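Local coordinates for DUF3861 domain-containing protein (Pectobacterium atrosepticum SCRI1043, PDB 3CJL) that is of unknown function but forms a two-chain assembly in which the hairpin sheets of the two copies join across the interface, at residues Asn4-Thr9 with Phe24-Asp29. Numbering follows the deposited sequence.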
loop_
_atom_site.group_PDB
_atom_site.type_symbol
_atom_site.label_atom_id
_atom_site.label_comp_id
_atom_site.label_asym_id
_atom_site.label_seq_id
_atom_site.Cartn_x
_atom_site.Cartn_y
_atom_site.Cartn_z
ATOM N N ASN A 4 15.710 3.269 1.164
ATOM C CA ASN A 4 15.742 3.388 -0.285
ATOM C C ASN A 4 14.681 4.417 -0.659
ATOM O O ASN A 4 13.540 4.314 -0.216
ATOM C CB ASN A 4 15.425 2.042 -0.943
ATOM C CG ASN A 4 16.422 0.944 -0.567
ATOM O OD1 ASN A 4 16.234 0.200 0.394
ATOM N ND2 ASN A 4 17.454 0.821 -1.347
ATOM N N ILE A 5 15.055 5.393 -1.489
ATOM C CA ILE A 5 14.190 6.516 -1.852
ATOM C C ILE A 5 13.534 6.269 -3.202
ATOM O O ILE A 5 14.191 5.920 -4.178
ATOM C CB ILE A 5 14.978 7.852 -1.879
ATOM C CG1 ILE A 5 15.707 8.078 -0.539
ATOM C CG2 ILE A 5 14.044 9.005 -2.129
ATOM C CD1 ILE A 5 16.739 9.217 -0.602
ATOM N N TYR A 6 12.215 6.438 -3.240
ATOM C CA TYR A 6 11.429 6.227 -4.443
ATOM C C TYR A 6 10.591 7.446 -4.675
ATOM O O TYR A 6 10.297 8.163 -3.722
ATOM C CB TYR A 6 10.496 5.000 -4.306
ATOM C CG TYR A 6 11.227 3.725 -3.977
ATOM C CD1 TYR A 6 11.724 2.909 -4.978
ATOM C CD2 TYR A 6 11.441 3.345 -2.650
ATOM C CE1 TYR A 6 12.430 1.745 -4.674
ATOM C CE2 TYR A 6 12.158 2.179 -2.333
ATOM C CZ TYR A 6 12.642 1.389 -3.349
ATOM O OH TYR A 6 13.336 0.239 -3.049
ATOM N N GLN A 7 10.253 7.698 -5.945
ATOM C CA GLN A 7 9.190 8.628 -6.282
ATOM C C GLN A 7 7.981 7.777 -6.671
ATOM O O GLN A 7 8.089 6.896 -7.522
ATOM C CB GLN A 7 9.548 9.547 -7.442
ATOM C CG GLN A 7 8.551 10.722 -7.627
ATOM C CD GLN A 7 8.677 11.792 -6.552
ATOM O OE1 GLN A 7 9.661 11.840 -5.816
ATOM N NE2 GLN A 7 7.676 12.657 -6.461
ATOM N N ILE A 8 6.837 8.058 -6.053
ATOM C CA ILE A 8 5.599 7.354 -6.346
ATOM C C ILE A 8 4.647 8.316 -7.059
ATOM O O ILE A 8 4.334 9.392 -6.543
ATOM C CB ILE A 8 4.890 6.846 -5.063
ATOM C CG1 ILE A 8 5.860 6.144 -4.098
ATOM C CG2 ILE A 8 3.675 5.975 -5.427
ATOM C CD1 ILE A 8 6.642 5.051 -4.692
ATOM N N THR A 9 4.148 7.905 -8.217
ATOM C CA THR A 9 3.225 8.715 -8.994
ATOM C C THR A 9 1.967 7.901 -9.270
ATOM O O THR A 9 2.071 6.743 -9.665
ATOM C CB THR A 9 3.887 9.155 -10.328
ATOM O OG1 THR A 9 5.147 9.763 -10.040
ATOM C CG2 THR A 9 2.988 10.133 -11.145
ATOM N N PHE A 24 9.080 8.885 -1.338
ATOM C CA PHE A 24 8.909 8.019 -0.203
ATOM C C PHE A 24 10.079 7.083 -0.002
ATOM O O PHE A 24 10.651 6.587 -0.953
ATOM C CB PHE A 24 7.594 7.266 -0.318
ATOM C CG PHE A 24 7.119 6.741 0.982
ATOM C CD1 PHE A 24 6.814 7.631 2.025
ATOM C CD2 PHE A 24 6.986 5.372 1.184
ATOM C CE1 PHE A 24 6.398 7.150 3.275
ATOM C CE2 PHE A 24 6.552 4.887 2.409
ATOM C CZ PHE A 24 6.265 5.781 3.459
ATOM N N SER A 25 10.439 6.879 1.257
ATOM C CA SER A 25 11.581 6.060 1.621
ATOM C C SER A 25 11.089 4.754 2.252
ATOM O O SER A 25 10.209 4.803 3.084
ATOM C CB SER A 25 12.460 6.837 2.605
ATOM O OG SER A 25 13.584 6.074 2.994
ATOM N N LEU A 26 11.632 3.614 1.816
ATOM C CA LEU A 26 11.333 2.306 2.404
ATOM C C LEU A 26 12.638 1.733 2.896
ATOM O O LEU A 26 13.674 1.924 2.272
ATOM C CB LEU A 26 10.733 1.319 1.388
ATOM C CG LEU A 26 9.444 1.704 0.656
ATOM C CD1 LEU A 26 9.151 0.685 -0.435
ATOM C CD2 LEU A 26 8.253 1.848 1.613
ATOM N N HIS A 27 12.569 0.977 3.981
ATOM C CA HIS A 27 13.735 0.316 4.563
ATOM C C HIS A 27 13.969 -1.108 4.083
ATOM O O HIS A 27 14.593 -1.910 4.767
ATOM C CB HIS A 27 13.644 0.417 6.063
ATOM C CG HIS A 27 13.777 1.815 6.521
ATOM N ND1 HIS A 27 14.991 2.461 6.512
ATOM C CD2 HIS A 27 12.857 2.733 6.884
ATOM C CE1 HIS A 27 14.818 3.702 6.909
ATOM N NE2 HIS A 27 13.534 3.892 7.148
ATOM N N ASP A 28 13.453 -1.401 2.896
ATOM C CA ASP A 28 13.766 -2.597 2.144
ATOM C C ASP A 28 14.020 -2.164 0.706
ATOM O O ASP A 28 13.570 -1.098 0.289
ATOM C CB ASP A 28 12.591 -3.561 2.182
ATOM C CG ASP A 28 12.408 -4.214 3.541
ATOM O OD1 ASP A 28 13.304 -4.985 3.944
ATOM O OD2 ASP A 28 11.359 -3.971 4.188
ATOM N N ASP A 29 14.768 -2.981 -0.026
ATOM C CA ASP A 29 14.984 -2.799 -1.446
ATOM C C ASP A 29 13.739 -3.382 -2.101
ATOM O O ASP A 29 13.633 -4.590 -2.236
ATOM C CB ASP A 29 16.259 -3.544 -1.877
ATOM C CG ASP A 29 16.559 -3.399 -3.348
ATOM O OD1 ASP A 29 15.640 -3.102 -4.133
ATOM O OD2 ASP A 29 17.729 -3.613 -3.736
HETATM O O HOH W 1 14.688 -0.798 -4.841
#
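With CG anti to its own carbonyl carbon (chi1 -57°), Tyr6 starts its ring off beside the backbone N, and Leu26 makes the same choice on the partner strand (chi1 -58°). The two side chains cross at about a right angle, and CE2 of Tyr6 comes to 3.9 Å from CD1 of Leu26. A branched aliphatic suits this place because its CD1 methyl and CG can rest obliquely against the CE2 side of the ring while the phenol oxygen passes on to polar partners. Tyr6 OH donates to a water at 2.5 Å, which lies in the plane of the ring at its edge and donates to OD1 of Asp29 at 2.6 Å; the same hydroxyl is hydrogen-bonded to Leu30 N. Asp29 is the N-cap of helix 30-37, its OD1 taking the backbone N of Lys32, and a short acidic side chain fits that role.

Behind these side chains the antiparallel backbones form hydrogen-bonded pairs of Asn4 with Leu26, Asn4 N 2.7 Å from Leu26 O, and of Tyr6 with Phe24, Phe24 N 2.8 Å from Tyr6 O. Between them, in the non-hydrogen-bonded pair Ile5 and Ser25, Ser25 CA approaches Asn4 O at 3.2 Å in a CA-H...O contact. This pair points to the more exposed face, Ile5 exposed and Ser25 partly so, which suits a small polar side chain. On the other face, CG1 of Ile8 reaches CB of Phe24 at 4.3 Å.

A large aromatic suits the buried place of Phe24, whose side chain packs on Leu57 and Val61 of helix 45-64, while Asp28 forms a salt bridge to Lys56 of that helix. Beyond the hairpin of strands 4-12 and 19-26, Tyr6 to Thr9 pair antiparallel with a strand of the second subunit, continuing the sheet across the interface.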